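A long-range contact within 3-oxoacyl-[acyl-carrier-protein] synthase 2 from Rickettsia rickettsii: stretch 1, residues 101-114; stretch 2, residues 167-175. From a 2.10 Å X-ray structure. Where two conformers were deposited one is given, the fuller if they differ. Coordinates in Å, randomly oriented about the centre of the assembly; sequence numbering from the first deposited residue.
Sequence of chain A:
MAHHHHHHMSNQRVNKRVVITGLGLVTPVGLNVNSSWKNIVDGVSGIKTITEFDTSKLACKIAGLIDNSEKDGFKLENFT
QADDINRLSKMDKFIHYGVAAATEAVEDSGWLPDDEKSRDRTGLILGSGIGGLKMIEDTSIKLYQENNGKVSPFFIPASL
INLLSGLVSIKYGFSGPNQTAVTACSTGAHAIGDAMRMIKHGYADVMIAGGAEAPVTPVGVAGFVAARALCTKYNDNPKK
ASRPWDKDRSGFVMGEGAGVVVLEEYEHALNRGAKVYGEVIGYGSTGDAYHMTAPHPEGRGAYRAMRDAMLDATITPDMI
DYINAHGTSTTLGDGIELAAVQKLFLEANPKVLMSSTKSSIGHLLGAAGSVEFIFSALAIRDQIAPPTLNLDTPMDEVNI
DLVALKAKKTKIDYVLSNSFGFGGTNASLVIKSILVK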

ATOM      1  N   ALA A 101       3.070 -16.402  -8.603  1.00 13.53           N
ATOM      2  CA  ALA A 101       1.616 -16.452  -8.708  1.00 13.46           C
ATOM      3  C   ALA A 101       1.103 -15.589  -9.900  1.00 12.92           C
ATOM      4  O   ALA A 101       0.189 -15.983 -10.624  1.00 13.22           O
ATOM      5  CB  ALA A 101       0.965 -16.032  -7.405  1.00 13.25           C
ATOM      6  N   ALA A 102       1.695 -14.432 -10.106  1.00 12.33           N
ATOM      7  CA  ALA A 102       1.272 -13.550 -11.175  1.00 12.03           C
ATOM      8  C   ALA A 102       1.604 -14.158 -12.540  1.00 12.69           C
ATOM      9  O   ALA A 102       0.839 -14.027 -13.472  1.00 12.75           O
ATOM     10  CB  ALA A 102       1.931 -12.206 -11.041  1.00 11.64           C
ATOM     11  N   THR A 103       2.741 -14.835 -12.622  1.00 13.22           N
ATOM     12  CA  THR A 103       3.154 -15.476 -13.864  1.00 14.18           C
ATOM     13  C   THR A 103       2.126 -16.569 -14.234  1.00 14.81           C
ATOM     14  O   THR A 103       1.631 -16.590 -15.365  1.00 15.23           O
ATOM     15  CB  THR A 103       4.565 -16.065 -13.757  1.00 14.78           C
ATOM     16  OG1 THR A 103       5.510 -14.988 -13.577  1.00 14.37           O
ATOM     17  CG2 THR A 103       4.899 -16.872 -15.014  1.00 16.03           C
ATOM     18  N   GLU A 104       1.760 -17.393 -13.262  1.00 14.94           N
ATOM     19  CA  GLU A 104       0.722 -18.371 -13.475  1.00 15.74           C
ATOM     20  C   GLU A 104      -0.632 -17.706 -13.914  1.00 15.24           C
ATOM     21  O   GLU A 104      -1.272 -18.146 -14.889  1.00 15.98           O
ATOM     22  CB  GLU A 104       0.521 -19.230 -12.219  1.00 16.17           C
ATOM     23  CG  GLU A 104      -0.513 -20.337 -12.456  1.00 17.34           C
ATOM     24  CD  GLU A 104      -0.851 -21.180 -11.243  1.00 18.17           C
ATOM     25  OE1 GLU A 104      -0.444 -20.860 -10.111  1.00 17.66           O
ATOM     26  OE2 GLU A 104      -1.601 -22.183 -11.443  1.00 19.61           O
ATOM     27  N   ALA A 105      -1.059 -16.649 -13.206  1.00 14.10           N
ATOM     28  CA  ALA A 105      -2.302 -15.980 -13.535  1.00 13.63           C
ATOM     29  C   ALA A 105      -2.281 -15.380 -14.937  1.00 13.71           C
ATOM     30  O   ALA A 105      -3.227 -15.548 -15.696  1.00 14.08           O
ATOM     31  CB  ALA A 105      -2.624 -14.902 -12.526  1.00 12.74           C
ATOM     32  N   VAL A 106      -1.208 -14.674 -15.270  1.00 13.48           N
ATOM     33  CA  VAL A 106      -1.104 -14.048 -16.561  1.00 13.90           C
ATOM     34  C   VAL A 106      -1.130 -15.114 -17.669  1.00 15.17           C
ATOM     35  O   VAL A 106      -1.909 -14.994 -18.594  1.00 15.64           O
ATOM     36  CB  VAL A 106       0.157 -13.180 -16.694  1.00 13.81           C
ATOM     37  CG1 VAL A 106       0.374 -12.780 -18.152  1.00 14.75           C
ATOM     38  CG2 VAL A 106       0.014 -11.950 -15.838  1.00 12.89           C
ATOM     39  N   GLU A 107      -0.325 -16.156 -17.535  1.00 15.87           N
ATOM     40  CA  GLU A 107      -0.325 -17.245 -18.515  1.00 17.38           C
ATOM     41  C   GLU A 107      -1.688 -17.949 -18.586  1.00 17.71           C
ATOM     42  O   GLU A 107      -2.146 -18.255 -19.667  1.00 18.65           O
ATOM     43  CB  GLU A 107       0.788 -18.228 -18.230  1.00 18.21           C
ATOM     44  CG  GLU A 107       2.158 -17.647 -18.540  1.00 18.52           C
ATOM     45  CD  GLU A 107       3.294 -18.656 -18.364  1.00 19.65           C
ATOM     46  OE1 GLU A 107       2.990 -19.819 -17.952  1.00 20.33           O
ATOM     47  OE2 GLU A 107       4.489 -18.289 -18.612  1.00 20.14           O
ATOM     48  N   ASP A 108      -2.354 -18.146 -17.447  1.00 17.02           N
ATOM     49  CA  ASP A 108      -3.663 -18.755 -17.431  1.00 17.48           C
ATOM     50  C   ASP A 108      -4.656 -17.895 -18.244  1.00 17.30           C
ATOM     51  O   ASP A 108      -5.480 -18.408 -18.990  1.00 18.12           O
ATOM     52  CB  ASP A 108      -4.129 -18.909 -15.979  1.00 16.88           C
ATOM     53  CG  ASP A 108      -5.515 -19.530 -15.861  1.00 17.51           C
ATOM     54  OD1 ASP A 108      -5.771 -20.478 -16.628  1.00 18.74           O
ATOM     55  OD2 ASP A 108      -6.315 -19.092 -14.983  1.00 16.82           O
ATOM     56  N   SER A 109      -4.564 -16.574 -18.104  1.00 16.32           N
ATOM     57  CA  SER A 109      -5.492 -15.682 -18.784  1.00 16.22           C
ATOM     58  C   SER A 109      -5.239 -15.537 -20.277  1.00 17.31           C
ATOM     59  O   SER A 109      -6.105 -15.060 -20.999  1.00 17.54           O
ATOM     60  CB  SER A 109      -5.437 -14.291 -18.171  1.00 15.06           C
ATOM     61  OG  SER A 109      -4.216 -13.669 -18.502  1.00 14.99           O
ATOM     62  N   GLY A 110      -4.044 -15.878 -20.726  1.00 18.10           N
ATOM     63  CA  GLY A 110      -3.683 -15.685 -22.123  1.00 19.44           C
ATOM     64  C   GLY A 110      -3.443 -14.230 -22.500  1.00 19.30           C
ATOM     65  O   GLY A 110      -3.196 -13.923 -23.670  1.00 20.40           O
ATOM     66  N   TRP A 111      -3.442 -13.324 -21.514  1.00 18.15           N
ATOM     67  CA  TRP A 111      -3.274 -11.919 -21.821  1.00 18.22           C
ATOM     68  C   TRP A 111      -1.799 -11.580 -21.844  1.00 18.81           C
ATOM     69  O   TRP A 111      -1.171 -11.322 -20.817  1.00 18.03           O
ATOM     70  CB  TRP A 111      -4.012 -11.074 -20.806  1.00 16.90           C
ATOM     71  CG  TRP A 111      -3.941  -9.608 -21.077  1.00 16.92           C
ATOM     72  CD1 TRP A 111      -3.339  -8.653 -20.279  1.00 16.31           C
ATOM     73  CD2 TRP A 111      -4.471  -8.914 -22.198  1.00 17.84           C
ATOM     74  NE1 TRP A 111      -3.449  -7.414 -20.858  1.00 16.87           N
ATOM     75  CE2 TRP A 111      -4.135  -7.541 -22.039  1.00 17.84           C
ATOM     76  CE3 TRP A 111      -5.159  -9.313 -23.348  1.00 18.92           C
ATOM     77  CZ2 TRP A 111      -4.485  -6.561 -22.982  1.00 18.86           C
ATOM     78  CZ3 TRP A 111      -5.523  -8.333 -24.283  1.00 19.89           C
ATOM     79  CH2 TRP A 111      -5.186  -6.965 -24.083  1.00 19.86           C
ATOM     80  N   LEU A 112      -1.225 -11.615 -23.035  1.00 20.64           N
ATOM     81  CA  LEU A 112       0.195 -11.324 -23.235  1.00 21.57           C
ATOM     82  C   LEU A 112       0.326 -10.323 -24.382  1.00 22.81           C
ATOM     83  O   LEU A 112       0.969 -10.624 -25.372  1.00 24.25           O
ATOM     84  CB  LEU A 112       0.948 -12.587 -23.647  1.00 22.94           C
ATOM     85  CG  LEU A 112       1.338 -13.632 -22.593  1.00 22.44           C
ATOM     86  CD1 LEU A 112       2.434 -13.083 -21.714  1.00 21.81           C
ATOM     87  CD2 LEU A 112       0.151 -14.132 -21.763  1.00 21.39           C
ATOM     88  N   PRO A 113      -0.300  -9.148 -24.245  1.00 22.30           N
ATOM     89  CA  PRO A 113      -0.308  -8.170 -25.312  1.00 23.85           C
ATOM     90  C   PRO A 113       1.094  -7.726 -25.728  1.00 25.33           C
ATOM     91  O   PRO A 113       1.975  -7.569 -24.885  1.00 24.72           O
ATOM     92  CB  PRO A 113      -1.071  -6.993 -24.699  1.00 22.88           C
ATOM     93  CG  PRO A 113      -0.819  -7.121 -23.232  1.00 21.11           C
ATOM     94  CD  PRO A 113      -0.859  -8.604 -22.995  1.00 20.58           C
ATOM     95  N   ASP A 114       1.301  -7.579 -27.022  1.00 27.64           N
ATOM     96  CA  ASP A 114       2.540  -7.017 -27.565  1.00 29.59           C
ATOM     97  C   ASP A 114       2.414  -5.534 -27.934  1.00 30.35           C
ATOM     98  O   ASP A 114       3.418  -4.834 -28.214  1.00 31.86           O
ATOM     99  CB  ASP A 114       2.952  -7.775 -28.837  1.00 32.26           C
ATOM    100  CG  ASP A 114       3.577  -9.128 -28.532  1.00 32.36           C
ATOM    101  OD1 ASP A 114       3.956  -9.379 -27.386  1.00 31.18           O
ATOM    102  OD2 ASP A 114       3.700  -9.958 -29.442  1.00 34.70           O
ATOM    103  N   LEU A 167       8.176  -5.544 -10.889  1.00  9.52           N
ATOM    104  CA  LEU A 167       8.769  -6.638 -11.634  1.00 10.18           C
ATOM    105  C   LEU A 167       7.796  -7.341 -12.571  1.00 10.00           C
ATOM    106  O   LEU A 167       8.203  -7.738 -13.656  1.00 10.54           O
ATOM    107  CB  LEU A 167       9.456  -7.654 -10.714  1.00 10.62           C
ATOM    108  CG  LEU A 167      10.802  -7.189 -10.133  1.00 11.14           C
ATOM    109  CD1 LEU A 167      11.388  -8.319  -9.291  1.00 11.61           C
ATOM    110  CD2 LEU A 167      11.768  -6.831 -11.233  1.00 11.72           C
ATOM    111  N   VAL A 168       6.538  -7.479 -12.171  1.00  9.40           N
ATOM    112  CA  VAL A 168       5.536  -8.089 -13.028  1.00  9.40           C
ATOM    113  C   VAL A 168       5.309  -7.133 -14.183  1.00  9.42           C
ATOM    114  O   VAL A 168       5.209  -7.564 -15.320  1.00  9.50           O
ATOM    115  CB  VAL A 168       4.242  -8.382 -12.282  1.00  8.99           C
ATOM    116  CG1 VAL A 168       3.151  -8.933 -13.202  1.00  9.13           C
ATOM    117  CG2 VAL A 168       4.511  -9.377 -11.157  1.00  9.11           C
ATOM    118  N   SER A 169       5.288  -5.827 -13.907  1.00  9.15           N
ATOM    119  CA  SER A 169       5.122  -4.837 -14.970  0.50  9.32           C
ATOM    120  C   SER A 169       6.246  -4.957 -15.997  1.00 10.00           C
ATOM    121  O   SER A 169       6.025  -4.936 -17.203  1.00 10.40           O
ATOM    122  CB  SER A 169       5.068  -3.417 -14.363  0.50  8.97           C
ATOM    123  OG  SER A 169       5.270  -2.390 -15.331  0.50  9.03           O
ATOM    124  N   ILE A 170       7.463  -5.068 -15.502  1.00 10.38           N
ATOM    125  CA  ILE A 170       8.617  -5.193 -16.378  1.00 11.11           C
ATOM    126  C   ILE A 170       8.563  -6.493 -17.179  1.00 11.69           C
ATOM    127  O   ILE A 170       8.822  -6.501 -18.343  1.00 11.93           O
ATOM    128  CB  ILE A 170       9.910  -5.114 -15.576  1.00 11.32           C
ATOM    129  CG1 ILE A 170      10.063  -3.680 -15.025  1.00 11.00           C
ATOM    130  CG2 ILE A 170      11.133  -5.556 -16.442  1.00 12.03           C
ATOM    131  CD1 ILE A 170      11.087  -3.575 -13.900  1.00 10.96           C
ATOM    132  N   LYS A 171       8.204  -7.586 -16.521  1.00 11.79           N
ATOM    133  CA  LYS A 171       8.165  -8.856 -17.165  1.00 12.33           C
ATOM    134  C   LYS A 171       7.252  -8.815 -18.369  1.00 12.54           C
ATOM    135  O   LYS A 171       7.622  -9.338 -19.420  1.00 12.88           O
ATOM    136  CB  LYS A 171       7.656  -9.935 -16.199  1.00 12.33           C
ATOM    137  CG  LYS A 171       7.735 -11.342 -16.794  1.00 13.14           C
ATOM    138  CD  LYS A 171       7.706 -12.440 -15.719  1.00 13.22           C
ATOM    139  CE  LYS A 171       7.851 -13.826 -16.349  1.00 14.07           C
ATOM    140  NZ  LYS A 171       7.791 -14.881 -15.292  1.00 14.22           N
ATOM    141  N   TYR A 172       6.048  -8.236 -18.231  1.00 11.75           N
ATOM    142  CA  TYR A 172       5.070  -8.295 -19.321  1.00 12.02           C
ATOM    143  C   TYR A 172       4.880  -6.986 -20.093  1.00 11.81           C
ATOM    144  O   TYR A 172       4.073  -6.922 -21.007  1.00 12.29           O
ATOM    145  CB  TYR A 172       3.721  -8.825 -18.802  1.00 11.80           C
ATOM    146  CG  TYR A 172       3.852 -10.238 -18.310  1.00 12.15           C
ATOM    147  CD1 TYR A 172       3.995 -11.297 -19.210  1.00 12.94           C
ATOM    148  CD2 TYR A 172       3.828 -10.530 -16.954  1.00 11.83           C
ATOM    149  CE1 TYR A 172       4.130 -12.608 -18.758  1.00 13.43           C
ATOM    150  CE2 TYR A 172       3.941 -11.836 -16.503  1.00 12.28           C
ATOM    151  CZ  TYR A 172       4.110 -12.866 -17.397  1.00 12.95           C
ATOM    152  OH  TYR A 172       4.217 -14.148 -16.926  1.00 13.32           O
ATOM    153  N   GLY A 173       5.620  -5.948 -19.746  1.00 11.40           N
ATOM    154  CA  GLY A 173       5.376  -4.645 -20.347  1.00 11.40           C
ATOM    155  C   GLY A 173       4.071  -3.936 -19.918  1.00 10.83           C
ATOM    156  O   GLY A 173       3.613  -3.055 -20.629  1.00 11.65           O
ATOM    157  N   PHE A 174       3.467  -4.289 -18.789  1.00  9.96           N
ATOM    158  CA  PHE A 174       2.196  -3.680 -18.415  1.00  9.40           C
ATOM    159  C   PHE A 174       2.449  -2.267 -17.897  1.00  8.90           C
ATOM    160  O   PHE A 174       3.148  -2.069 -16.899  1.00  8.55           O
ATOM    161  CB  PHE A 174       1.482  -4.509 -17.373  1.00  9.13           C
ATOM    162  CG  PHE A 174       1.114  -5.895 -17.816  1.00  9.47           C
ATOM    163  CD1 PHE A 174       0.862  -6.214 -19.146  1.00 10.02           C
ATOM    164  CD2 PHE A 174       0.933  -6.879 -16.862  1.00  9.58           C
ATOM    165  CE1 PHE A 174       0.464  -7.499 -19.532  1.00 10.34           C
ATOM    166  CE2 PHE A 174       0.572  -8.171 -17.229  1.00  9.93           C
ATOM    167  CZ  PHE A 174       0.332  -8.484 -18.571  1.00 10.31           C
ATOM    168  N   SER A 175       1.923  -1.279 -18.611  1.00  8.72           N
ATOM    169  CA  SER A 175       2.316   0.117 -18.407  1.00  8.60           C
ATOM    170  C   SER A 175       1.186   1.010 -17.933  1.00  8.36           C
ATOM    171  O   SER A 175       1.312   2.246 -17.896  1.00  8.29           O
ATOM    172  CB  SER A 175       2.925   0.638 -19.706  1.00  9.07           C
ATOM    173  OG  SER A 175       2.116   0.250 -20.803  1.00  9.09           O
TER
HETATM  174  O   HOH W   1       5.094 -15.832 -18.714  1.00 18.58           O
HETATM  175  O   HOH W   2       2.642  -8.675 -22.468  1.00 10.65           O

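Each stretch is the end of a helix followed by a turn. Helix 101-109 and helix 167-172 run at 41° to each other, with their axes 10.9 Å apart at closest approach. The CA atoms of A102 and V168 lie 7.2 Å apart, those of L112 and Y172 6.9 Å. Each helix is followed by a glycine with positive phi, G110 and G173, a conformation that favours glycine. S109 steadies the first turn: its OG donates to V106 O (2.7 Å) and accepts from W111 N (3.1 Å).

The contact buries 426 Å², both sides summed. A102 CB meets V168 CG2 at 3.8 Å, a contact between two small apolar side chains. Y172 has the largest covered area. Its CA-to-CB bond points toward the first stretch, and chi1 is m. V106 CG1 sits over one face of its ring, 3.8 Å from the ring centroid, in a CH-pi contact. L112 CD1 approaches Y172 CE1 at 3.4 Å.

F174 fills the space beside V106 and the turn. V106 CG2 lies 4.1 Å from F174 CE2, and P113 CD lies 3.9 Å from F174 CE1, both at the ring edge. The W111 five-membered ring and the F174 ring are near parallel, at 23°, but slid apart, so they barely overlap. The beta-branched V106 thus packs against both aromatic rings, with each methyl near both.

Polar links supplement this packing. The extended K171 side chain brings NZ to T103 OG1, a hydrogen bond of 2.9 Å. Water 1 joins E107 OE2 (2.5 Å) to Y172 OH (2.6 Å), so the tyrosine hydroxyl has a polar partner beyond the apolar contacts of its ring. Water 2 donates to P113 O and Y172 O, 2.7 Å from each, and bridges the two backbones.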